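Side-chain contacts in regulatory protein BlaR1 (Bacillus licheniformis, PDB 1NRF), which probably senses beta-lactam antibiotics outside the cell, through acylation of a serine in this C-terminal domain, and signals their presence to the cytoplasm: residues Q100-F105 against S110-Y115; K167-E172 against Y218-D223; V230-E235 against S241-I246; E140-S143 against D147-L150; A70-E75 against R129-S134. All blocks are in the same frame, centred on the assembly; numbering follows the deposited sequence. Where two conformers were deposited one is given.

Interaction 1 of 5, residues Q100-F105 against S110-Y115; sequences QDQDLF and SSTTWY
The backbones of 100-105 and 110-115 approach most closely at Q102 and Y115, whose CA atoms lie 7.0 Å apart, one on the irregular lead-in to helix 104-110 and the other in the first turn of helix 113-123. Q102 fills the angle between T112, W114 and Y115. Its CB lies 3.6 Å from CD2 of Y115, and its chain, bent at chi2 (-67°), turns the amide group toward the hydroxyl of T112. The methyl CG2 of T112 lies 3.1 Å above the plane of the W114 indole, near its rim, while the carbonyl O of Q100 meets the edge of that indole in its plane, 3.6 Å from CZ2. W114 NE1, next along that edge, is hydrogen-bonded to W98 O. Between the two helices, S111 takes positive phi as the C-prime residue of a Schellman motif that ends helix 104-110. Its hydroxyl is hydrogen-bonded to K200 NZ, and K200 lies in a probable KTG-type motif, an arrangement consistent with the second conserved serine motif of penicillin-recognising proteins. The T112 side chain is about 8 Å from that of S63, the probable acylated serine. Y115, with CG anti to its backbone N (chi1 -179°), reaches across the start of helix 104-110: D103 O sits 3.8 Å above one ring face, toward the rim, and the phenol oxygen OH comes to 3.7 Å from CB of L104. That oxygen is hydrogen-bonded to S84 O, and S84 OG in turn bonds L104 N.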
# COMPACT_ATOMS: atom_id res chain seq x y z
N GLN A 100 7.04 12.17 -17.96
CA GLN A 100 6.83 11.45 -19.21
C GLN A 100 5.43 10.85 -19.24
O GLN A 100 4.76 10.78 -18.21
CB GLN A 100 7.87 10.35 -19.38
CG GLN A 100 8.17 9.58 -18.10
CD GLN A 100 9.38 8.68 -18.25
OE1 GLN A 100 9.33 7.66 -18.94
NE2 GLN A 100 10.49 9.06 -17.61
N ASP A 101 4.98 10.44 -20.42
CA ASP A 101 3.65 9.86 -20.55
C ASP A 101 3.50 8.67 -19.62
O ASP A 101 4.30 7.72 -19.65
CB ASP A 101 3.38 9.45 -22.01
CG ASP A 101 3.23 10.66 -22.93
OD1 ASP A 101 2.51 11.60 -22.56
OD2 ASP A 101 3.84 10.66 -24.03
N GLN A 102 2.48 8.72 -18.78
CA GLN A 102 2.26 7.66 -17.82
C GLN A 102 1.20 6.66 -18.22
O GLN A 102 0.43 6.87 -19.15
CB GLN A 102 1.92 8.25 -16.45
CG GLN A 102 3.06 9.02 -15.82
CD GLN A 102 4.23 8.14 -15.43
OE1 GLN A 102 5.34 8.63 -15.22
NE2 GLN A 102 3.99 6.85 -15.31
N ASP A 103 1.19 5.56 -17.48
CA ASP A 103 0.26 4.47 -17.69
C ASP A 103 -0.16 4.06 -16.28
O ASP A 103 0.53 4.38 -15.32
CB ASP A 103 0.99 3.33 -18.38
CG ASP A 103 0.06 2.31 -18.95
OD1 ASP A 103 0.56 1.32 -19.53
OD2 ASP A 103 -1.17 2.49 -18.83
N LEU A 104 -1.30 3.38 -16.14
CA LEU A 104 -1.72 2.93 -14.81
C LEU A 104 -0.58 2.09 -14.25
O LEU A 104 -0.14 2.31 -13.12
CB LEU A 104 -2.99 2.07 -14.89
CG LEU A 104 -3.34 1.29 -13.61
CD1 LEU A 104 -3.75 2.26 -12.50
CD2 LEU A 104 -4.46 0.31 -13.91
N PHE A 105 -0.11 1.15 -15.05
CA PHE A 105 0.99 0.26 -14.67
C PHE A 105 2.32 0.98 -14.45
O PHE A 105 3.11 0.58 -13.59
CB PHE A 105 1.16 -0.84 -15.72
CG PHE A 105 0.20 -1.98 -15.55
CD1 PHE A 105 -1.16 -1.75 -15.35
CD2 PHE A 105 0.66 -3.30 -15.59
CE1 PHE A 105 -2.05 -2.82 -15.20
CE2 PHE A 105 -0.22 -4.37 -15.44
CZ PHE A 105 -1.58 -4.13 -15.24
N SER A 110 6.24 3.54 -10.53
CA SER A 110 6.96 4.76 -10.28
C SER A 110 6.31 5.69 -9.26
O SER A 110 6.90 6.71 -8.87
CB SER A 110 7.16 5.48 -11.62
OG SER A 110 7.84 4.62 -12.52
N SER A 111 5.12 5.34 -8.79
CA SER A 111 4.43 6.18 -7.83
C SER A 111 4.31 7.58 -8.42
O SER A 111 4.48 8.58 -7.72
CB SER A 111 5.20 6.25 -6.51
OG SER A 111 5.17 5.01 -5.83
N THR A 112 4.04 7.65 -9.72
CA THR A 112 3.87 8.93 -10.39
C THR A 112 2.60 9.50 -9.81
O THR A 112 1.50 9.20 -10.26
CB THR A 112 3.73 8.76 -11.91
OG1 THR A 112 4.94 8.21 -12.43
CG2 THR A 112 3.45 10.10 -12.57
N THR A 113 2.78 10.32 -8.78
CA THR A 113 1.68 10.94 -8.06
C THR A 113 0.69 11.72 -8.90
O THR A 113 -0.52 11.56 -8.70
CB THR A 113 2.22 11.84 -6.94
OG1 THR A 113 2.98 11.05 -6.02
CG2 THR A 113 1.08 12.52 -6.19
N TRP A 114 1.17 12.55 -9.83
CA TRP A 114 0.25 13.35 -10.64
C TRP A 114 -0.79 12.53 -11.38
O TRP A 114 -1.91 12.99 -11.58
CB TRP A 114 1.01 14.27 -11.62
CG TRP A 114 1.79 13.59 -12.73
CD1 TRP A 114 3.14 13.43 -12.80
CD2 TRP A 114 1.26 13.08 -13.97
NE1 TRP A 114 3.49 12.86 -14.00
CE2 TRP A 114 2.36 12.64 -14.74
CE3 TRP A 114 -0.03 12.95 -14.50
CZ2 TRP A 114 2.21 12.08 -16.02
CZ3 TRP A 114 -0.18 12.40 -15.78
CH2 TRP A 114 0.93 11.97 -16.52
N TYR A 115 -0.43 11.31 -11.76
CA TYR A 115 -1.34 10.43 -12.49
C TYR A 115 -2.61 10.10 -11.70
O TYR A 115 -3.72 10.23 -12.20
CB TYR A 115 -0.62 9.13 -12.87
CG TYR A 115 -1.48 8.16 -13.64
CD1 TYR A 115 -2.45 7.39 -13.00
CD2 TYR A 115 -1.33 8.02 -15.03
CE1 TYR A 115 -3.24 6.51 -13.72
CE2 TYR A 115 -2.11 7.14 -15.75
CZ TYR A 115 -3.07 6.39 -15.10
OH TYR A 115 -3.84 5.52 -15.82

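Interaction 2 of 5, residues K167-E172 against Y218-D223; sequences KFYDNE and YVETAD
The last turn of helix 158-170, carrying F168 and Y169, packs on the end of strand 211-220 at Y218 and E220, a helix-on-sheet contact joining the two structural halves of this penicillin-binding sensor domain. Y169 and Y218 form a T-shaped pair: the edge of Y169 is directed at the face of Y218, with centroids 5.1 Å apart and planes at 63°. The atom that leads is CD1 of Y169, 3.7 Å from CE1 of Y218 and displaced toward the rim of that face. A chi1 of -177° swings the Y169 ring away from its backbone N and carries it outward from the helix, past Y218, to the carboxylate of E220. There its OH donates to OE1 of E220 at 2.9 Å, reaching the anti side of that oxygen 18° out of the carboxylate plane, with the ring and the carboxylate almost perpendicular. A water donates to the same phenol oxygen at 3.2 Å and, weakly, to T221 O, so the hydroxyl is both donor and acceptor. The other carboxylate oxygen of E220 makes a long, weak ion pair with R188. F168 takes a smaller share, its edge meeting the Y218 hydroxyl in plane, CE1 to OH 3.8 Å. Just beyond, N171 ends the helix as the C-prime residue of a Schellman motif. K184 of helix 177-187 forms a cation-pi contact with the Y169 ring, and K184 NZ is hydrogen-bonded to the backbone O of Y169, while F227 of strand 225-234 meets Y169 edge-to-face and V183 of helix 177-187 touches F168.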
# COMPACT_ATOMS: atom_id res chain seq x y z
N LYS A 167 -9.46 -7.99 2.12
CA LYS A 167 -10.81 -7.74 1.60
C LYS A 167 -10.73 -7.43 0.10
O LYS A 167 -11.64 -7.76 -0.67
CB LYS A 167 -11.47 -6.56 2.33
CG LYS A 167 -12.02 -6.92 3.68
CD LYS A 167 -13.14 -5.99 4.06
CE LYS A 167 -13.71 -6.34 5.41
NZ LYS A 167 -12.68 -6.21 6.47
N PHE A 168 -9.65 -6.77 -0.31
CA PHE A 168 -9.44 -6.43 -1.70
C PHE A 168 -9.10 -7.69 -2.51
O PHE A 168 -9.70 -7.96 -3.55
CB PHE A 168 -8.29 -5.42 -1.83
CG PHE A 168 -7.61 -5.46 -3.17
CD1 PHE A 168 -6.41 -6.14 -3.33
CD2 PHE A 168 -8.19 -4.85 -4.28
CE1 PHE A 168 -5.79 -6.21 -4.57
CE2 PHE A 168 -7.58 -4.92 -5.52
CZ PHE A 168 -6.38 -5.61 -5.66
N TYR A 169 -8.14 -8.44 -1.99
CA TYR A 169 -7.69 -9.68 -2.61
C TYR A 169 -8.84 -10.65 -2.79
O TYR A 169 -9.03 -11.20 -3.87
CB TYR A 169 -6.61 -10.31 -1.73
CG TYR A 169 -5.99 -11.57 -2.30
CD1 TYR A 169 -4.97 -11.49 -3.25
CD2 TYR A 169 -6.46 -12.83 -1.93
CE1 TYR A 169 -4.43 -12.64 -3.81
CE2 TYR A 169 -5.92 -13.99 -2.48
CZ TYR A 169 -4.90 -13.89 -3.42
OH TYR A 169 -4.37 -15.03 -3.98
N ASP A 170 -9.60 -10.87 -1.71
CA ASP A 170 -10.76 -11.77 -1.72
C ASP A 170 -11.97 -11.16 -2.41
O ASP A 170 -12.91 -11.87 -2.79
CB ASP A 170 -11.19 -12.14 -0.29
CG ASP A 170 -10.15 -12.95 0.45
OD1 ASP A 170 -9.19 -13.43 -0.20
OD2 ASP A 170 -10.30 -13.12 1.68
N ASN A 171 -11.95 -9.84 -2.54
CA ASN A 171 -13.04 -9.10 -3.17
C ASN A 171 -14.33 -9.17 -2.34
O ASN A 171 -15.41 -9.45 -2.88
CB ASN A 171 -13.29 -9.62 -4.58
CG ASN A 171 -14.16 -8.67 -5.40
OD1 ASN A 171 -14.68 -9.04 -6.46
ND2 ASN A 171 -14.32 -7.45 -4.90
N GLU A 172 -14.21 -8.93 -1.04
CA GLU A 172 -15.36 -8.92 -0.16
C GLU A 172 -16.12 -7.61 -0.38
O GLU A 172 -17.23 -7.43 0.10
CB GLU A 172 -14.91 -9.03 1.30
CG GLU A 172 -14.14 -10.31 1.60
CD GLU A 172 -13.48 -10.32 2.98
OE1 GLU A 172 -14.21 -10.12 3.98
OE2 GLU A 172 -12.24 -10.51 3.05
N TYR A 218 1.16 -8.63 -0.35
CA TYR A 218 0.95 -10.01 0.03
C TYR A 218 1.80 -10.98 -0.78
O TYR A 218 2.40 -10.63 -1.80
CB TYR A 218 -0.54 -10.34 -0.09
CG TYR A 218 -1.16 -9.83 -1.36
CD1 TYR A 218 -1.10 -10.57 -2.54
CD2 TYR A 218 -1.76 -8.57 -1.41
CE1 TYR A 218 -1.60 -10.06 -3.74
CE2 TYR A 218 -2.26 -8.05 -2.60
CZ TYR A 218 -2.18 -8.80 -3.76
OH TYR A 218 -2.65 -8.29 -4.94
N VAL A 219 1.89 -12.20 -0.28
CA VAL A 219 2.64 -13.25 -0.96
C VAL A 219 1.66 -14.37 -1.26
O VAL A 219 0.94 -14.85 -0.37
CB VAL A 219 3.78 -13.80 -0.08
CG1 VAL A 219 4.44 -14.99 -0.76
CG2 VAL A 219 4.82 -12.70 0.18
N GLU A 220 1.62 -14.78 -2.52
CA GLU A 220 0.73 -15.86 -2.90
C GLU A 220 1.52 -17.14 -3.13
O GLU A 220 2.43 -17.17 -3.96
CB GLU A 220 -0.00 -15.51 -4.19
CG GLU A 220 -0.64 -14.15 -4.16
CD GLU A 220 -1.17 -13.75 -5.50
OE1 GLU A 220 -2.30 -14.16 -5.85
OE2 GLU A 220 -0.44 -13.02 -6.22
N THR A 221 1.19 -18.18 -2.37
CA THR A 221 1.84 -19.47 -2.54
C THR A 221 0.84 -20.41 -3.22
O THR A 221 -0.27 -20.00 -3.61
CB THR A 221 2.31 -20.10 -1.20
OG1 THR A 221 1.18 -20.45 -0.39
CG2 THR A 221 3.24 -19.12 -0.45
N ALA A 222 1.23 -21.67 -3.37
CA ALA A 222 0.38 -22.65 -4.03
C ALA A 222 -0.82 -23.03 -3.19
O ALA A 222 -1.85 -23.43 -3.74
CB ALA A 222 1.19 -23.89 -4.38
N ASP A 223 -0.70 -22.92 -1.88
CA ASP A 223 -1.81 -23.29 -1.01
C ASP A 223 -2.13 -22.26 0.08
O ASP A 223 -2.96 -22.53 0.96
CB ASP A 223 -1.53 -24.65 -0.37
CG ASP A 223 -0.24 -24.66 0.43
OD1 ASP A 223 0.61 -23.76 0.22
OD2 ASP A 223 -0.06 -25.58 1.26
O HOH W 1 -2.57 -17.62 -3.27

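Interaction 3 of 5, residues V230-E235 against S241-I246; sequences VHIQGE and SSAAEI
S242 OG is hydrogen-bonded to K236 NZ and makes a further, weak bond to A238 O, while the CB of S242 touches I232 CD1 at 3.9 Å. The rest of the contact is apolar, and it is centred on I232. With CG1 placed between the backbone N and the carbonyl carbon (chi1 65°) and the chain extended beyond it, I232 pushes its CD1 to the surface of the helix, 3.6 Å from CB of A243 and 3.5 Å from the backbone N of the same residue. A243 is the helix residue nearest the strand, its CA 6.1 Å from that of I232; the axes of strand 230-234 and helix 241-246 pass 8.1 Å apart at 129° between their directions. This is the C-terminal helix 239-253 lying on one face of the central sheet, as in other penicillin-recognising proteins. The other branch of I232, CG2, leaves CB roughly at right angles to the direction of CD1, toward the later turn of the helix, and meets I246 CD1 at 3.7 Å. V230, two residues back on the same face of the strand, adds its CG1, 4.1 Å from A243 CB and 3.8 Å from A243 O. F28 of the N-terminal helix 25-29 packs on both I232 and I246, whereas H231 points to the other face of the sheet, where its imidazole stacks on F59.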
# COMPACT_ATOMS: atom_id res chain seq x y z
N VAL A 230 4.37 -3.10 6.67
CA VAL A 230 5.47 -2.59 7.47
C VAL A 230 5.41 -1.08 7.43
O VAL A 230 5.24 -0.49 6.36
CB VAL A 230 6.84 -3.03 6.91
CG1 VAL A 230 7.95 -2.19 7.51
CG2 VAL A 230 7.09 -4.50 7.20
N HIS A 231 5.52 -0.44 8.60
CA HIS A 231 5.55 1.01 8.63
C HIS A 231 6.76 1.42 9.43
O HIS A 231 6.98 0.90 10.53
CB HIS A 231 4.29 1.61 9.25
CG HIS A 231 4.32 3.10 9.35
ND1 HIS A 231 4.95 3.77 10.38
CD2 HIS A 231 3.88 4.06 8.49
CE1 HIS A 231 4.90 5.07 10.15
NE2 HIS A 231 4.26 5.27 9.01
N ILE A 232 7.54 2.36 8.89
CA ILE A 232 8.76 2.81 9.55
C ILE A 232 8.90 4.32 9.72
O ILE A 232 8.16 5.12 9.12
CB ILE A 232 10.01 2.33 8.79
CG1 ILE A 232 10.06 2.99 7.41
CG2 ILE A 232 10.00 0.81 8.66
CD1 ILE A 232 11.36 2.73 6.65
N GLN A 233 9.87 4.71 10.53
CA GLN A 233 10.17 6.11 10.80
C GLN A 233 11.65 6.17 11.13
O GLN A 233 12.11 5.47 12.04
CB GLN A 233 9.36 6.62 12.00
CG GLN A 233 7.89 6.23 11.99
CD GLN A 233 7.14 6.73 13.21
OE1 GLN A 233 6.00 6.33 13.46
NE2 GLN A 233 7.78 7.61 13.98
N GLY A 234 12.40 6.98 10.40
CA GLY A 234 13.82 7.09 10.65
C GLY A 234 14.43 8.23 9.85
O GLY A 234 13.70 9.07 9.33
N GLU A 235 15.75 8.25 9.75
CA GLU A 235 16.42 9.31 9.01
C GLU A 235 16.72 8.93 7.55
O GLU A 235 17.44 9.65 6.86
CB GLU A 235 17.72 9.70 9.71
CG GLU A 235 18.70 8.57 9.90
CD GLU A 235 20.10 9.08 10.22
OE1 GLU A 235 20.66 9.81 9.37
OE2 GLU A 235 20.63 8.74 11.30
N SER A 241 11.62 2.59 0.30
CA SER A 241 12.53 1.53 -0.12
C SER A 241 13.04 0.77 1.09
O SER A 241 13.09 -0.46 1.10
CB SER A 241 13.72 2.12 -0.89
OG SER A 241 13.29 2.77 -2.08
N SER A 242 13.42 1.51 2.12
CA SER A 242 13.94 0.90 3.33
C SER A 242 12.89 0.02 4.01
O SER A 242 13.23 -1.03 4.55
CB SER A 242 14.43 1.97 4.29
OG SER A 242 15.53 2.66 3.72
N ALA A 243 11.64 0.46 3.98
CA ALA A 243 10.56 -0.32 4.59
C ALA A 243 10.33 -1.60 3.78
O ALA A 243 10.00 -2.64 4.34
CB ALA A 243 9.28 0.51 4.66
N ALA A 244 10.50 -1.52 2.47
CA ALA A 244 10.32 -2.69 1.62
C ALA A 244 11.43 -3.67 1.95
O ALA A 244 11.18 -4.86 2.18
CB ALA A 244 10.37 -2.29 0.16
N GLU A 245 12.66 -3.17 1.99
CA GLU A 245 13.81 -4.00 2.31
C GLU A 245 13.63 -4.68 3.66
O GLU A 245 13.93 -5.86 3.80
CB GLU A 245 15.10 -3.16 2.30
CG GLU A 245 15.57 -2.78 0.91
CD GLU A 245 17.09 -2.90 0.74
OE1 GLU A 245 17.64 -4.00 1.03
OE2 GLU A 245 17.74 -1.92 0.31
N ILE A 246 13.15 -3.94 4.65
CA ILE A 246 12.92 -4.50 5.98
C ILE A 246 11.89 -5.63 5.91
O ILE A 246 12.14 -6.75 6.35
CB ILE A 246 12.42 -3.42 6.95
CG1 ILE A 246 13.53 -2.40 7.21
CG2 ILE A 246 11.96 -4.07 8.25
CD1 ILE A 246 13.10 -1.19 8.04

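Interaction 4 of 5, residues E140-S143 against D147-L150; sequences EDFS and DYWL
S143 and Y148 bring their CA atoms to 5.0 Å as 140-143 and 147-150 fold against each other within the long loop between helices 125-134 and 158-170; neither segment is regular helix or strand. The main contact is aromatic. F142 and Y148 form an offset stack with centroids 4.6 Å apart and planes only 19° from parallel. CE1 of F142 lies over the rim of the Y148 face, 3.6 Å from CD1 of Y148. In return, CB of Y148 stands over one face of F142, 4.2 Å from its centroid, in a CH-pi contact. Y148 can offer ring and CB together because its CG sits between the backbone N and the carbonyl carbon (chi1 57°), folding the ring back alongside F142. S143 lies beside Y148: its OG is 3.5 Å from Y148 CA and is hydrogen-bonded to D151 OD1. At its far end Y148 OH is hydrogen-bonded to OD2 of D120, so the phenol is fixed at one end by a carboxylate and along one face by F142. The stacked pair rests on helix 125-134, with F142 touching E125, L128 and R129 and Y148 touching L128, while D120 belongs to helix 113-123.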
# COMPACT_ATOMS: atom_id res chain seq x y z
N GLU A 140 -11.11 7.19 7.58
CA GLU A 140 -12.02 7.67 6.54
C GLU A 140 -12.00 9.19 6.32
O GLU A 140 -12.79 9.69 5.54
CB GLU A 140 -13.46 7.23 6.86
CG GLU A 140 -13.70 5.73 6.74
CD GLU A 140 -15.12 5.33 7.12
OE1 GLU A 140 -15.51 4.18 6.84
OE2 GLU A 140 -15.85 6.17 7.69
N ASP A 141 -11.09 9.90 6.99
CA ASP A 141 -11.03 11.35 6.85
C ASP A 141 -10.53 11.81 5.47
O ASP A 141 -9.94 11.04 4.72
CB ASP A 141 -10.17 11.95 7.96
CG ASP A 141 -10.36 13.46 8.09
OD1 ASP A 141 -11.52 13.92 8.08
OD2 ASP A 141 -9.35 14.18 8.22
N PHE A 142 -10.77 13.09 5.16
CA PHE A 142 -10.42 13.66 3.86
C PHE A 142 -10.28 15.21 3.88
O PHE A 142 -11.08 15.91 4.51
CB PHE A 142 -11.52 13.22 2.87
CG PHE A 142 -11.41 13.80 1.48
CD1 PHE A 142 -11.25 12.96 0.39
CD2 PHE A 142 -11.53 15.17 1.26
CE1 PHE A 142 -11.22 13.48 -0.91
CE2 PHE A 142 -11.50 15.70 -0.03
CZ PHE A 142 -11.34 14.85 -1.12
N SER A 143 -9.26 15.74 3.21
CA SER A 143 -9.05 17.19 3.16
C SER A 143 -9.45 17.72 1.79
O SER A 143 -10.55 18.25 1.61
CB SER A 143 -7.57 17.53 3.42
OG SER A 143 -6.73 16.99 2.41
N ASP A 147 -4.53 15.86 -2.06
CA ASP A 147 -3.58 15.27 -1.11
C ASP A 147 -4.08 14.62 0.18
O ASP A 147 -3.30 14.41 1.10
CB ASP A 147 -2.52 16.32 -0.75
CG ASP A 147 -2.96 17.74 -1.08
OD1 ASP A 147 -3.05 18.08 -2.28
OD2 ASP A 147 -3.20 18.53 -0.14
N TYR A 148 -5.37 14.29 0.25
CA TYR A 148 -5.94 13.68 1.45
C TYR A 148 -5.19 12.45 1.94
O TYR A 148 -5.18 12.14 3.13
CB TYR A 148 -7.40 13.29 1.22
CG TYR A 148 -7.66 12.34 0.06
CD1 TYR A 148 -7.71 12.80 -1.25
CD2 TYR A 148 -7.90 10.98 0.28
CE1 TYR A 148 -8.00 11.94 -2.31
CE2 TYR A 148 -8.19 10.11 -0.76
CZ TYR A 148 -8.24 10.60 -2.06
OH TYR A 148 -8.52 9.74 -3.10
N TRP A 149 -4.55 11.75 1.00
CA TRP A 149 -3.81 10.54 1.29
C TRP A 149 -2.33 10.80 1.55
O TRP A 149 -1.53 9.86 1.68
CB TRP A 149 -3.95 9.57 0.11
CG TRP A 149 -3.73 10.23 -1.20
CD1 TRP A 149 -4.63 10.96 -1.91
CD2 TRP A 149 -2.49 10.31 -1.91
NE1 TRP A 149 -4.04 11.50 -3.03
CE2 TRP A 149 -2.72 11.12 -3.05
CE3 TRP A 149 -1.21 9.78 -1.70
CZ2 TRP A 149 -1.72 11.40 -3.98
CZ3 TRP A 149 -0.21 10.07 -2.62
CH2 TRP A 149 -0.47 10.87 -3.75
N LEU A 150 -1.96 12.08 1.64
CA LEU A 150 -0.58 12.46 1.89
C LEU A 150 -0.42 13.48 3.01
O LEU A 150 0.56 13.43 3.75
CB LEU A 150 0.05 13.04 0.62
CG LEU A 150 0.79 12.10 -0.34
CD1 LEU A 150 1.17 12.86 -1.61
CD2 LEU A 150 2.04 11.53 0.34

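Interaction 5 of 5, residues A70-E75 against R129-S134; sequences ALLALE and RHYLKS
Y131 and L72 bury most of the surface here, with a smaller part from L71, where helix 66-76 lies beside helix 125-134. L72 drapes over one face of the Y131 ring. Its CB stands above the ring centre, 3.7 Å from the centroid and 11° off the normal, in a well-centred CH-pi contact. From there the two methyls run back toward the root of the tyrosine: CD1 is 3.5 Å from CD1 of Y131, and CD2 is 3.8 Å from CG of the same ring. The leucine and the tyrosine point in contrary senses and overlap along their length; both chi1 angles are near 180° (173° in L72, -176° in Y131), which extends each side chain away from its own helix. The phenol oxygen of Y131 projects beyond L72 to L71, ending 3.6 Å from L71 CB. Behind the ring, the backbone O of Y131 accepts a bond of 2.7 Å from S134 OG, which arrives on a lone pair in the carbonyl plane. I123 of helix 113-123 also packs on L72, and V183 of helix 177-187 on L71. No hydrogen bond joins the two segments, so the helices are held together here by dispersion and CH-pi attraction between an aliphatic side chain and an aromatic face.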
# COMPACT_ATOMS: atom_id res chain seq x y z
N ALA A 70 -6.66 3.54 -7.63
CA ALA A 70 -6.74 2.91 -8.94
C ALA A 70 -8.02 2.09 -9.11
O ALA A 70 -8.61 2.05 -10.18
CB ALA A 70 -5.52 2.02 -9.15
N LEU A 71 -8.44 1.43 -8.03
CA LEU A 71 -9.64 0.60 -8.05
C LEU A 71 -10.90 1.43 -8.25
O LEU A 71 -11.81 1.03 -8.98
CB LEU A 71 -9.73 -0.19 -6.75
CG LEU A 71 -10.88 -1.20 -6.62
CD1 LEU A 71 -10.84 -2.24 -7.73
CD2 LEU A 71 -10.76 -1.86 -5.26
N LEU A 72 -10.96 2.59 -7.61
CA LEU A 72 -12.12 3.46 -7.74
C LEU A 72 -12.15 3.99 -9.17
O LEU A 72 -13.21 4.02 -9.80
CB LEU A 72 -12.05 4.63 -6.76
CG LEU A 72 -13.13 5.70 -6.93
CD1 LEU A 72 -14.50 5.10 -6.64
CD2 LEU A 72 -12.86 6.88 -6.01
N ALA A 73 -10.99 4.38 -9.69
CA ALA A 73 -10.89 4.91 -11.04
C ALA A 73 -11.42 3.93 -12.09
O ALA A 73 -12.12 4.32 -13.03
CB ALA A 73 -9.44 5.28 -11.35
N LEU A 74 -11.07 2.66 -11.93
CA LEU A 74 -11.53 1.63 -12.85
C LEU A 74 -13.04 1.42 -12.72
O LEU A 74 -13.77 1.39 -13.71
CB LEU A 74 -10.79 0.31 -12.57
CG LEU A 74 -9.30 0.30 -12.89
CD1 LEU A 74 -8.66 -0.98 -12.35
CD2 LEU A 74 -9.11 0.42 -14.42
N GLU A 75 -13.49 1.27 -11.48
CA GLU A 75 -14.90 1.07 -11.18
C GLU A 75 -15.80 2.18 -11.70
O GLU A 75 -16.98 1.95 -11.96
CB GLU A 75 -15.09 0.93 -9.67
CG GLU A 75 -14.88 -0.48 -9.15
CD GLU A 75 -15.99 -1.41 -9.58
OE1 GLU A 75 -17.17 -1.06 -9.36
OE2 GLU A 75 -15.69 -2.49 -10.13
N ARG A 129 -15.16 10.88 -0.94
CA ARG A 129 -15.52 10.63 0.45
C ARG A 129 -16.45 9.42 0.55
O ARG A 129 -16.32 8.60 1.47
CB ARG A 129 -16.19 11.87 1.06
CG ARG A 129 -15.32 13.13 1.06
CD ARG A 129 -15.70 14.06 2.21
NE ARG A 129 -14.88 15.27 2.24
CZ ARG A 129 -14.59 15.96 3.35
NH1 ARG A 129 -15.04 15.55 4.53
NH2 ARG A 129 -13.85 17.06 3.28
N HIS A 130 -17.37 9.31 -0.40
CA HIS A 130 -18.32 8.20 -0.43
C HIS A 130 -17.56 6.88 -0.47
O HIS A 130 -17.93 5.91 0.22
CB HIS A 130 -19.21 8.32 -1.67
CG HIS A 130 -20.15 7.17 -1.86
ND1 HIS A 130 -21.25 6.96 -1.05
CD2 HIS A 130 -20.13 6.15 -2.75
CE1 HIS A 130 -21.87 5.86 -1.43
NE2 HIS A 130 -21.21 5.35 -2.46
N TYR A 131 -16.51 6.85 -1.28
CA TYR A 131 -15.67 5.67 -1.47
C TYR A 131 -14.98 5.22 -0.18
O TYR A 131 -15.10 4.06 0.22
CB TYR A 131 -14.62 5.96 -2.54
CG TYR A 131 -13.73 4.79 -2.90
CD1 TYR A 131 -14.27 3.62 -3.44
CD2 TYR A 131 -12.35 4.85 -2.71
CE1 TYR A 131 -13.46 2.55 -3.80
CE2 TYR A 131 -11.52 3.79 -3.07
CZ TYR A 131 -12.09 2.64 -3.62
OH TYR A 131 -11.27 1.60 -4.01
N LEU A 132 -14.27 6.15 0.46
CA LEU A 132 -13.57 5.84 1.70
C LEU A 132 -14.54 5.23 2.70
O LEU A 132 -14.16 4.39 3.52
CB LEU A 132 -12.93 7.09 2.28
CG LEU A 132 -11.86 7.76 1.42
CD1 LEU A 132 -11.42 9.07 2.09
CD2 LEU A 132 -10.68 6.82 1.23
N LYS A 133 -15.80 5.66 2.64
CA LYS A 133 -16.80 5.12 3.55
C LYS A 133 -17.24 3.75 3.05
O LYS A 133 -17.42 2.83 3.85
CB LYS A 133 -18.01 6.05 3.66
CG LYS A 133 -17.76 7.27 4.53
CD LYS A 133 -19.01 8.13 4.63
CE LYS A 133 -18.75 9.37 5.49
NZ LYS A 133 -19.97 10.23 5.65
N SER A 134 -17.41 3.61 1.73
CA SER A 134 -17.85 2.33 1.18
C SER A 134 -16.89 1.18 1.50
O SER A 134 -17.31 0.04 1.60
CB SER A 134 -18.11 2.44 -0.34
OG SER A 134 -16.92 2.60 -1.11

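In the fold
From the N terminus, helix 66-76 supplies the first segment of interaction 5, whose loop closes only at 129-134. Interaction 1 opens and closes within that loop, and A70 packs on L104 where the two meet. Interaction 4 follows as a short closure after helix 125-134, its E140 and D141 packing on L132 of interaction 5. Interaction 2 then spans the longest remaining stretch, tying helix 158-170 to strand 211-220; F168 also touches L71 of interaction 5. Interaction 3 comes last, folding helix 239-253 onto neighbouring strand 225-234. No loops cross. Interactions 1, 4 and 5 knit the helical part, interaction 3 belongs to the sheet part, and interaction 2 bridges them.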